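Local structure of aromatic-amino-acid:2-oxoglutarate transaminase (Candida albicans, 6HND) at residues B[145-150]-B[333-338]; B[426-431]-B[511-516]; B[443-448]-B[453-458]. The protein probably transfers amino groups from aromatic amino acids, and perhaps 2-aminoadipate, to 2-oxo acids, using pyridoxal 5'-phosphate as its cofactor. All coordinates share one frame; numbering follows the deposited sequence.

Interaction 1. Residues B[145-150]-B[333-338]. With PLP (pyridoxal-5'-phosphate), chain E.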
loop_
_atom_site.group_PDB
_atom_site.type_symbol
_atom_site.label_atom_id
_atom_site.label_comp_id
_atom_site.label_asym_id
_atom_site.label_seq_id
_atom_site.Cartn_x
_atom_site.Cartn_y
_atom_site.Cartn_z
ATOM N N ASP B 145 5.339 -4.218 -22.022
ATOM C CA ASP B 145 5.028 -5.022 -23.228
ATOM C C ASP B 145 3.533 -4.933 -23.529
ATOM O O ASP B 145 3.181 -4.771 -24.713
ATOM C CB ASP B 145 5.519 -6.458 -23.037
ATOM C CG ASP B 145 7.046 -6.572 -23.045
ATOM O OD1 ASP B 145 7.691 -5.582 -23.397
ATOM O OD2 ASP B 145 7.579 -7.654 -22.688
ATOM N N PHE B 146 2.697 -5.002 -22.486
ATOM C CA PHE B 146 1.218 -4.954 -22.564
ATOM C C PHE B 146 0.793 -3.599 -23.111
ATOM O O PHE B 146 -0.096 -3.565 -23.972
ATOM C CB PHE B 146 0.593 -5.221 -21.190
ATOM C CG PHE B 146 -0.914 -5.239 -21.170
ATOM C CD1 PHE B 146 -1.621 -6.318 -21.680
ATOM C CD2 PHE B 146 -1.626 -4.188 -20.612
ATOM C CE1 PHE B 146 -3.007 -6.324 -21.671
ATOM C CE2 PHE B 146 -3.013 -4.197 -20.606
ATOM C CZ PHE B 146 -3.701 -5.267 -21.126
ATOM N N ILE B 147 1.373 -2.513 -22.583
ATOM C CA ILE B 147 1.058 -1.118 -23.023
ATOM C C ILE B 147 1.599 -0.902 -24.451
ATOM O O ILE B 147 0.906 -0.283 -25.259
ATOM C CB ILE B 147 1.564 -0.088 -21.995
ATOM C CG1 ILE B 147 0.564 0.051 -20.854
ATOM C CG2 ILE B 147 1.835 1.276 -22.598
ATOM C CD1 ILE B 147 -0.672 0.851 -21.215
ATOM N N ILE B 148 2.765 -1.432 -24.791
ATOM C CA ILE B 148 3.276 -1.340 -26.187
ATOM C C ILE B 148 2.247 -2.013 -27.114
ATOM O O ILE B 148 1.891 -1.398 -28.122
ATOM C CB ILE B 148 4.699 -1.930 -26.310
ATOM C CG1 ILE B 148 5.741 -1.062 -25.601
ATOM C CG2 ILE B 148 5.063 -2.151 -27.767
ATOM C CD1 ILE B 148 7.136 -1.718 -25.488
ATOM N N ARG B 149 1.727 -3.186 -26.743
ATOM C CA ARG B 149 0.756 -3.946 -27.578
ATOM C C ARG B 149 -0.574 -3.169 -27.707
ATOM O O ARG B 149 -1.092 -3.054 -28.834
ATOM C CB ARG B 149 0.579 -5.352 -26.993
ATOM C CG ARG B 149 -0.188 -6.316 -27.892
ATOM C CD ARG B 149 0.643 -6.879 -29.046
ATOM N NE ARG B 149 0.058 -8.100 -29.592
ATOM C CZ ARG B 149 -0.485 -8.229 -30.807
ATOM N NH1 ARG B 149 -0.553 -7.204 -31.641
ATOM N NH2 ARG B 149 -0.980 -9.395 -31.182
ATOM N N THR B 150 -1.115 -2.639 -26.607
ATOM C CA THR B 150 -2.519 -2.133 -26.547
ATOM C C THR B 150 -2.602 -0.625 -26.795
ATOM O O THR B 150 -3.617 -0.193 -27.378
ATOM C CB THR B 150 -3.196 -2.489 -25.211
ATOM O OG1 THR B 150 -2.515 -1.831 -24.132
ATOM C CG2 THR B 150 -3.224 -3.988 -24.999
ATOM N N VAL B 333 0.361 13.280 -20.304
ATOM C CA VAL B 333 -0.604 12.213 -19.911
ATOM C C VAL B 333 0.030 11.269 -18.889
ATOM O O VAL B 333 1.173 10.759 -19.122
ATOM C CB VAL B 333 -1.066 11.408 -21.136
ATOM C CG1 VAL B 333 -1.929 10.215 -20.763
ATOM C CG2 VAL B 333 -1.795 12.315 -22.112
ATOM N N LEU B 334 -0.736 10.959 -17.848
ATOM C CA LEU B 334 -0.436 9.844 -16.925
ATOM C C LEU B 334 -1.597 8.855 -17.027
ATOM O O LEU B 334 -2.736 9.246 -16.700
ATOM C CB LEU B 334 -0.294 10.413 -15.507
ATOM C CG LEU B 334 0.164 9.424 -14.443
ATOM C CD1 LEU B 334 0.788 10.169 -13.279
ATOM C CD2 LEU B 334 -1.006 8.559 -13.972
ATOM N N ARG B 335 -1.331 7.629 -17.460
ATOM C CA ARG B 335 -2.397 6.586 -17.571
ATOM C C ARG B 335 -2.424 5.729 -16.297
ATOM O O ARG B 335 -1.356 5.188 -15.904
ATOM C CB ARG B 335 -2.201 5.685 -18.790
ATOM C CG ARG B 335 -3.212 4.552 -18.842
ATOM C CD ARG B 335 -2.961 3.611 -20.002
ATOM N NE ARG B 335 -3.910 2.506 -20.110
ATOM C CZ ARG B 335 -5.128 2.587 -20.625
ATOM N NH1 ARG B 335 -5.602 3.745 -21.047
ATOM N NH2 ARG B 335 -5.882 1.498 -20.680
ATOM N N VAL B 336 -3.595 5.605 -15.679
ATOM C CA VAL B 336 -3.797 4.697 -14.515
ATOM C C VAL B 336 -4.430 3.372 -14.959
ATOM O O VAL B 336 -5.542 3.390 -15.536
ATOM C CB VAL B 336 -4.658 5.404 -13.455
ATOM C CG1 VAL B 336 -4.926 4.497 -12.251
ATOM C CG2 VAL B 336 -3.981 6.694 -13.040
ATOM N N GLU B 337 -3.769 2.265 -14.651
ATOM C CA GLU B 337 -4.294 0.895 -14.863
ATOM C C GLU B 337 -4.459 0.187 -13.513
ATOM O O GLU B 337 -3.825 0.641 -12.532
ATOM C CB GLU B 337 -3.343 0.088 -15.743
ATOM C CG GLU B 337 -3.330 0.530 -17.190
ATOM C CD GLU B 337 -3.821 -0.478 -18.219
ATOM O OE1 GLU B 337 -4.380 -1.547 -17.851
ATOM O OE2 GLU B 337 -3.670 -0.177 -19.380
ATOM N N THR B 338 -5.278 -0.877 -13.487
ATOM C CA THR B 338 -5.468 -1.782 -12.323
ATOM C C THR B 338 -5.678 -3.227 -12.813
ATOM O O THR B 338 -6.146 -3.422 -13.970
ATOM C CB THR B 338 -6.617 -1.286 -11.430
ATOM O OG1 THR B 338 -6.797 -2.094 -10.260
ATOM C CG2 THR B 338 -7.928 -1.243 -12.178
HETATM N N1 PLP E . -11.582 4.343 -11.045
HETATM C C2 PLP E . -12.712 3.894 -11.576
HETATM C C2A PLP E . -13.320 4.709 -12.665
HETATM C C3 PLP E . -13.286 2.668 -11.138
HETATM O O3 PLP E . -14.448 2.231 -11.711
HETATM C C4 PLP E . -12.650 1.927 -10.107
HETATM C C4A PLP E . -13.194 0.604 -9.720
HETATM C C5 PLP E . -11.442 2.433 -9.581
HETATM C C6 PLP E . -10.978 3.632 -10.068
HETATM C C5A PLP E . -10.718 1.800 -8.422
HETATM O O4P PLP E . -9.968 0.597 -8.737
HETATM P P PLP E . -9.057 -0.103 -7.593
HETATM O O1P PLP E . -8.464 1.017 -6.748
HETATM O O2P PLP E . -8.074 -0.899 -8.449
HETATM O O3P PLP E . -9.970 -0.974 -6.793
#
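I147, on helix 137-151, meets the carboxylate of E337, on strand 333-338, and the aliphatic stem of R335 with a single methyl group. The axes of 145-150 and 333-338 approach no closer than 12.4 Å, and the long side chains of the strand span that distance. In E337, CB points at the helix, CG lies beside the backbone N, and a bend at chi2 (-116°) sets the carboxylate alongside I147, the two side chains running past each other in opposite senses. Of its two oxygens, OE1 lies at the edge of the F146 ring, 4.1 Å from F146 CE2, with ring and carboxylate planes 77° apart. OE2 touches the methyl I147 CD1 at 3.7 Å and takes both bonds from R335. R335 NE donates to E337 OE2 at 2.8 Å and R335 NH2 to the same E337 OE2 at 3.1 Å, a side-on grip with the oxygen almost exactly in the guanidinium plane. NE comes on the anti side of OE2, 31° out of the carboxylate plane, and NH2 from above the same face. Y285 OH is a further partner of E337 OE2, while R335 also pairs with D281 and E279. The extended R335 chain lies oblique to I147, with R335 CD 3.8 Å from I147 CD1. T150 CG2 sits over one face of the F146 ring, toward its rim, and F351 and V353 of strand 350-355 pack on I147. T338 faces the other way, and T338 OG1 hydrogen-bonds O2P of pyridoxal phosphate at 2.5 Å. The strand thus carries a buried charge network on one side and a cofactor ligand on the other. The grip of R335 would probably favour the ionised form of E337, which is buried.

Interaction 2. Residues B[426-431]-B[511-516]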
loop_
_atom_site.group_PDB
_atom_site.type_symbol
_atom_site.label_atom_id
_atom_site.label_comp_id
_atom_site.label_asym_id
_atom_site.label_seq_id
_atom_site.Cartn_x
_atom_site.Cartn_y
_atom_site.Cartn_z
ATOM N N GLY B 426 -42.117 5.301 -21.467
ATOM C CA GLY B 426 -41.142 6.417 -21.493
ATOM C C GLY B 426 -40.792 6.968 -20.111
ATOM O O GLY B 426 -40.255 8.054 -20.050
ATOM N N TYR B 427 -41.032 6.230 -19.028
ATOM C CA TYR B 427 -40.683 6.678 -17.655
ATOM C C TYR B 427 -39.167 6.540 -17.451
ATOM O O TYR B 427 -38.571 7.300 -16.664
ATOM C CB TYR B 427 -41.428 5.882 -16.575
ATOM C CG TYR B 427 -42.938 5.907 -16.604
ATOM C CD1 TYR B 427 -43.666 6.936 -17.169
ATOM C CD2 TYR B 427 -43.643 4.883 -15.997
ATOM C CE1 TYR B 427 -45.054 6.934 -17.153
ATOM C CE2 TYR B 427 -45.025 4.856 -15.980
ATOM C CZ TYR B 427 -45.736 5.886 -16.553
ATOM O OH TYR B 427 -47.098 5.811 -16.519
ATOM N N VAL B 428 -38.563 5.559 -18.110
ATOM C CA VAL B 428 -37.116 5.260 -17.962
ATOM C C VAL B 428 -36.511 5.126 -19.356
ATOM O O VAL B 428 -37.248 4.823 -20.321
ATOM C CB VAL B 428 -36.872 4.003 -17.106
ATOM C CG1 VAL B 428 -37.502 4.121 -15.714
ATOM C CG2 VAL B 428 -37.335 2.736 -17.817
ATOM N N ASP B 429 -35.211 5.379 -19.450
ATOM C CA ASP B 429 -34.406 5.135 -20.671
ATOM C C ASP B 429 -33.059 4.637 -20.183
ATOM O O ASP B 429 -32.824 4.708 -18.955
ATOM C CB ASP B 429 -34.267 6.391 -21.535
ATOM C CG ASP B 429 -33.988 6.099 -23.004
ATOM O OD1 ASP B 429 -33.664 4.951 -23.326
ATOM O OD2 ASP B 429 -34.103 7.024 -23.805
ATOM N N VAL B 430 -32.243 4.152 -21.111
ATOM C CA VAL B 430 -30.902 3.586 -20.841
ATOM C C VAL B 430 -29.958 4.131 -21.898
ATOM O O VAL B 430 -30.357 4.151 -23.076
ATOM C CB VAL B 430 -30.927 2.056 -20.890
ATOM C CG1 VAL B 430 -30.207 1.480 -19.698
ATOM C CG2 VAL B 430 -32.344 1.513 -20.942
ATOM N N ILE B 431 -28.779 4.580 -21.477
ATOM C CA ILE B 431 -27.592 4.723 -22.360
ATOM C C ILE B 431 -26.996 3.326 -22.569
ATOM O O ILE B 431 -26.729 2.664 -21.559
ATOM C CB ILE B 431 -26.556 5.690 -21.772
ATOM C CG1 ILE B 431 -27.187 7.002 -21.290
ATOM C CG2 ILE B 431 -25.451 5.927 -22.793
ATOM C CD1 ILE B 431 -27.989 7.730 -22.357
ATOM N N ASP B 511 -40.346 -2.344 -12.250
ATOM C CA ASP B 511 -41.603 -2.482 -11.461
ATOM C C ASP B 511 -41.675 -1.333 -10.444
ATOM O O ASP B 511 -42.722 -0.667 -10.332
ATOM C CB ASP B 511 -41.662 -3.799 -10.687
ATOM C CG ASP B 511 -41.933 -5.079 -11.469
ATOM O OD1 ASP B 511 -42.299 -5.014 -12.677
ATOM O OD2 ASP B 511 -41.767 -6.156 -10.844
ATOM N N ALA B 512 -40.594 -1.106 -9.706
ATOM C CA ALA B 512 -40.520 -0.028 -8.694
ATOM C C ALA B 512 -40.719 1.351 -9.351
ATOM O O ALA B 512 -41.444 2.170 -8.777
ATOM C CB ALA B 512 -39.203 -0.122 -7.970
ATOM N N VAL B 513 -40.103 1.615 -10.516
ATOM C CA VAL B 513 -40.225 2.938 -11.196
ATOM C C VAL B 513 -41.663 3.091 -11.688
ATOM O O VAL B 513 -42.252 4.185 -11.483
ATOM C CB VAL B 513 -39.217 3.165 -12.341
ATOM C CG1 VAL B 513 -39.404 4.559 -12.920
ATOM C CG2 VAL B 513 -37.762 2.979 -11.920
ATOM N N TYR B 514 -42.201 2.040 -12.310
ATOM C CA TYR B 514 -43.601 1.975 -12.793
ATOM C C TYR B 514 -44.569 2.349 -11.666
ATOM O O TYR B 514 -45.404 3.245 -11.880
ATOM C CB TYR B 514 -43.986 0.589 -13.309
ATOM C CG TYR B 514 -45.370 0.602 -13.910
ATOM C CD1 TYR B 514 -45.580 1.180 -15.149
ATOM C CD2 TYR B 514 -46.475 0.118 -13.219
ATOM C CE1 TYR B 514 -46.844 1.252 -15.706
ATOM C CE2 TYR B 514 -47.752 0.184 -13.765
ATOM C CZ TYR B 514 -47.939 0.757 -15.015
ATOM O OH TYR B 514 -49.168 0.864 -15.603
ATOM N N GLU B 515 -44.469 1.690 -10.509
ATOM C CA GLU B 515 -45.384 1.972 -9.379
ATOM C C GLU B 515 -45.189 3.426 -8.975
ATOM O O GLU B 515 -46.193 4.113 -8.730
ATOM C CB GLU B 515 -45.166 1.047 -8.185
ATOM C CG GLU B 515 -46.368 1.003 -7.235
ATOM C CD GLU B 515 -46.029 0.701 -5.776
ATOM O OE1 GLU B 515 -46.187 1.621 -4.915
ATOM O OE2 GLU B 515 -45.586 -0.443 -5.493
ATOM N N PHE B 516 -43.949 3.895 -8.928
ATOM C CA PHE B 516 -43.633 5.246 -8.397
ATOM C C PHE B 516 -44.323 6.284 -9.287
ATOM O O PHE B 516 -44.972 7.212 -8.734
ATOM C CB PHE B 516 -42.122 5.431 -8.265
ATOM C CG PHE B 516 -41.682 6.830 -7.936
ATOM C CD1 PHE B 516 -41.716 7.295 -6.636
ATOM C CD2 PHE B 516 -41.176 7.653 -8.916
ATOM C CE1 PHE B 516 -41.298 8.578 -6.329
ATOM C CE2 PHE B 516 -40.755 8.933 -8.614
ATOM C CZ PHE B 516 -40.822 9.400 -7.323
#
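Y427 and Y514 set their rings obliquely against one another, with V428 and V513 in contact beside them. The aromatic pair touches through one corner: Y427 CE2 lies 3.8 Å from Y514 CD1 and 4.0 Å from Y514 CE1. Y514 CD1 lies at the edge of the Y427 ring, near its plane, whereas Y427 CE2 meets the Y514 ring obliquely. The Y514 side chain leaves the helix at an angle to the contact, and with CG opposite the backbone N (chi1 -175°) it swings its ring back to Y427. A face of Y427 is used differently, since F517, also on helix 499-518, stacks with it. The ring is therefore held by two residues of the same helix.

The valines approach tip to tip. V428 CG1 and V513 CG1 are 3.4 Å apart, tighter than an ordinary methyl-methyl contact, and V428 CG1 also reaches V513 CB at 3.9 Å. The torsion of V428 (chi1 -57°) lays CG1 beside its backbone N, on the side of the helix. The joint is wholly apolar; Y427 CB adds a looser touch at 4.4 Å to V513 CG1. F441 of strand 438-443 and A422 and Y423 of helix 421-424 enclose V428 further.

G426, just before the two contact residues, ends a helix in a Schellman motif, and its positive phi turns the chain into edge strand 428-430. The C-terminal helix 499-518 lies against the start of this strand, and a helix packed on an antiparallel sheet in this way is consistent with the alpha/beta small domain of aminotransferases of this family.

Interaction 3. Residues B[443-448]-B[453-458]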
loop_
_atom_site.group_PDB
_atom_site.type_symbol
_atom_site.label_atom_id
_atom_site.label_comp_id
_atom_site.label_asym_id
_atom_site.label_seq_id
_atom_site.Cartn_x
_atom_site.Cartn_y
_atom_site.Cartn_z
ATOM N N ILE B 443 -34.290 8.454 -15.432
ATOM C CA ILE B 443 -35.667 8.614 -14.911
ATOM C C ILE B 443 -36.218 9.901 -15.524
ATOM O O ILE B 443 -35.688 10.990 -15.157
ATOM C CB ILE B 443 -35.637 8.695 -13.374
ATOM C CG1 ILE B 443 -34.795 7.581 -12.742
ATOM C CG2 ILE B 443 -37.059 8.747 -12.838
ATOM C CD1 ILE B 443 -35.167 6.174 -13.169
ATOM N N ASN B 444 -37.210 9.774 -16.410
ATOM C CA ASN B 444 -37.874 10.901 -17.120
ATOM C C ASN B 444 -38.877 11.549 -16.145
ATOM O O ASN B 444 -40.106 11.551 -16.416
ATOM C CB ASN B 444 -38.414 10.464 -18.499
ATOM C CG ASN B 444 -37.300 9.956 -19.416
ATOM O OD1 ASN B 444 -36.149 10.422 -19.340
ATOM N ND2 ASN B 444 -37.603 9.004 -20.298
ATOM N N LEU B 445 -38.365 12.160 -15.074
ATOM C CA LEU B 445 -39.206 13.016 -14.192
ATOM C C LEU B 445 -39.703 14.200 -15.016
ATOM O O LEU B 445 -38.991 14.675 -15.888
ATOM C CB LEU B 445 -38.412 13.504 -12.972
ATOM C CG LEU B 445 -37.901 12.408 -12.053
ATOM C CD1 LEU B 445 -36.892 12.958 -11.080
ATOM C CD2 LEU B 445 -39.035 11.732 -11.332
ATOM N N PRO B 446 -40.922 14.724 -14.762
ATOM C CA PRO B 446 -41.304 16.038 -15.283
ATOM C C PRO B 446 -40.224 17.088 -14.973
ATOM O O PRO B 446 -39.666 17.103 -13.893
ATOM C CB PRO B 446 -42.630 16.381 -14.591
ATOM C CG PRO B 446 -43.178 15.050 -14.098
ATOM C CD PRO B 446 -41.992 14.091 -13.982
ATOM N N LYS B 447 -39.981 17.971 -15.929
ATOM C CA LYS B 447 -38.921 19.009 -15.856
ATOM C C LYS B 447 -39.049 19.817 -14.552
ATOM O O LYS B 447 -38.007 20.230 -14.008
ATOM C CB LYS B 447 -39.020 19.889 -17.106
ATOM C CG LYS B 447 -37.988 20.997 -17.257
ATOM C CD LYS B 447 -38.146 21.725 -18.587
ATOM C CE LYS B 447 -37.162 22.848 -18.804
ATOM N NZ LYS B 447 -35.763 22.346 -18.757
ATOM N N ASP B 448 -40.274 20.084 -14.092
ATOM C CA ASP B 448 -40.529 21.099 -13.032
ATOM C C ASP B 448 -40.572 20.479 -11.626
ATOM O O ASP B 448 -40.861 21.247 -10.684
ATOM C CB ASP B 448 -41.817 21.891 -13.297
ATOM C CG ASP B 448 -43.103 21.085 -13.219
ATOM O OD1 ASP B 448 -43.084 19.906 -13.613
ATOM O OD2 ASP B 448 -44.111 21.653 -12.762
ATOM N N GLN B 453 -35.153 15.564 -4.574
ATOM C CA GLN B 453 -36.230 15.124 -3.665
ATOM C C GLN B 453 -36.915 13.877 -4.248
ATOM O O GLN B 453 -37.101 12.910 -3.500
ATOM C CB GLN B 453 -37.205 16.273 -3.427
ATOM C CG GLN B 453 -38.317 15.916 -2.455
ATOM C CD GLN B 453 -39.534 16.791 -2.633
ATOM O OE1 GLN B 453 -40.195 16.783 -3.684
ATOM N NE2 GLN B 453 -39.837 17.549 -1.585
ATOM N N LYS B 454 -37.287 13.878 -5.532
ATOM C CA LYS B 454 -38.046 12.743 -6.138
ATOM C C LYS B 454 -37.123 11.542 -6.337
ATOM O O LYS B 454 -37.595 10.380 -6.230
ATOM C CB LYS B 454 -38.678 13.127 -7.478
ATOM C CG LYS B 454 -39.825 14.125 -7.399
ATOM C CD LYS B 454 -40.835 13.779 -6.322
ATOM C CE LYS B 454 -42.170 14.452 -6.539
ATOM N NZ LYS B 454 -43.114 14.085 -5.468
ATOM N N MET B 455 -35.863 11.796 -6.673
ATOM C CA MET B 455 -34.889 10.695 -6.882
ATOM C C MET B 455 -34.670 9.983 -5.540
ATOM O O MET B 455 -34.624 8.750 -5.560
ATOM C CB MET B 455 -33.571 11.206 -7.485
ATOM C CG MET B 455 -33.690 11.597 -8.973
ATOM S SD MET B 455 -34.133 10.210 -10.082
ATOM C CE MET B 455 -32.695 9.165 -9.854
ATOM N N LYS B 456 -34.621 10.708 -4.414
ATOM C CA LYS B 456 -34.448 10.093 -3.057
ATOM C C LYS B 456 -35.682 9.255 -2.709
ATOM O O LYS B 456 -35.520 8.140 -2.226
ATOM C CB LYS B 456 -34.186 11.134 -1.967
ATOM C CG LYS B 456 -32.804 11.755 -1.999
ATOM C CD LYS B 456 -32.721 13.083 -1.258
ATOM C CE LYS B 456 -31.375 13.763 -1.438
ATOM N NZ LYS B 456 -31.385 15.138 -0.882
ATOM N N LEU B 457 -36.869 9.776 -2.992
ATOM C CA LEU B 457 -38.154 9.085 -2.743
ATOM C C LEU B 457 -38.193 7.806 -3.586
ATOM O O LEU B 457 -38.545 6.752 -3.032
ATOM C CB LEU B 457 -39.290 10.053 -3.094
ATOM C CG LEU B 457 -40.603 9.814 -2.355
ATOM C CD1 LEU B 457 -40.382 9.809 -0.852
ATOM C CD2 LEU B 457 -41.641 10.847 -2.752
ATOM N N LEU B 458 -37.757 7.888 -4.853
ATOM C CA LEU B 458 -37.711 6.736 -5.790
ATOM C C LEU B 458 -36.692 5.713 -5.281
ATOM O O LEU B 458 -36.952 4.491 -5.404
ATOM C CB LEU B 458 -37.374 7.242 -7.196
ATOM C CG LEU B 458 -37.274 6.185 -8.291
ATOM C CD1 LEU B 458 -38.477 5.251 -8.282
ATOM C CD2 LEU B 458 -37.117 6.842 -9.663
#
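M455 SD touches both I443 and L445, so that one thioether serves both residues. M455 SD is 3.8 Å from I443 CG1 and 4.0 Å from L445 CD1. The bend at chi2 (-63°) brings SD to I443, and that at chi3 brings CE beside CG1; M455 CE comes within 3.9 Å of I443 CG1. The other branch of the isoleucine, I443 CG2, meets L458 CD2 at 3.7 Å, the two side chains reaching toward each other end to end. L445 completes the shell by crossing K454 obliquely, with L445 CD1 at 4.0 Å from K454 CB. The rest of the lysine leads away from the contact, and its K454 NZ is hydrogen-bonded to the backbone O of L521 near the C terminus.

The two segments flank the connection from strand 438-443 to helix 451-465. The strand ends at I443, an inverse gamma turn centred on N444 redirects the chain, and the helix then brings M455 and L458 back to the end of the strand. Helix and antiparallel sheet thus share a core in which I443 projects from the sheet.

Farther out, F489 of the adjoining strand 488-492 packs on I443, M455 and L458 together, and Y473 lies on M455. From helix 499-518, F517 packs on I443 while F516 covers L458. I443 O accepts from N487 ND2, and N444 is bonded to G426 through its side chain and to Y427 through its backbone. On the outer flank of the helix, K456 packs on D26 of the second subunit.

Overall arrangement
From the N terminus, interaction 1 closes first, joining helix 137-151 to strand 333-338 of the mixed sheet across 182 intervening residues, beside the cofactor site. The chain completes that sheet and runs through long helix 392-418 before interaction 2 opens at residue 426. Within the loop that 426-431 closes with 511-516 lies the short loop of interaction 3. These two touch, at the turn that follows strand 438-443 and where F516 packs against the backbone O of K454. Together they tie edge strand 428-430, the end of strand 438-443 and helices 451-465 and 499-518 into one unit, its centres about 40 Å from that of interaction 1.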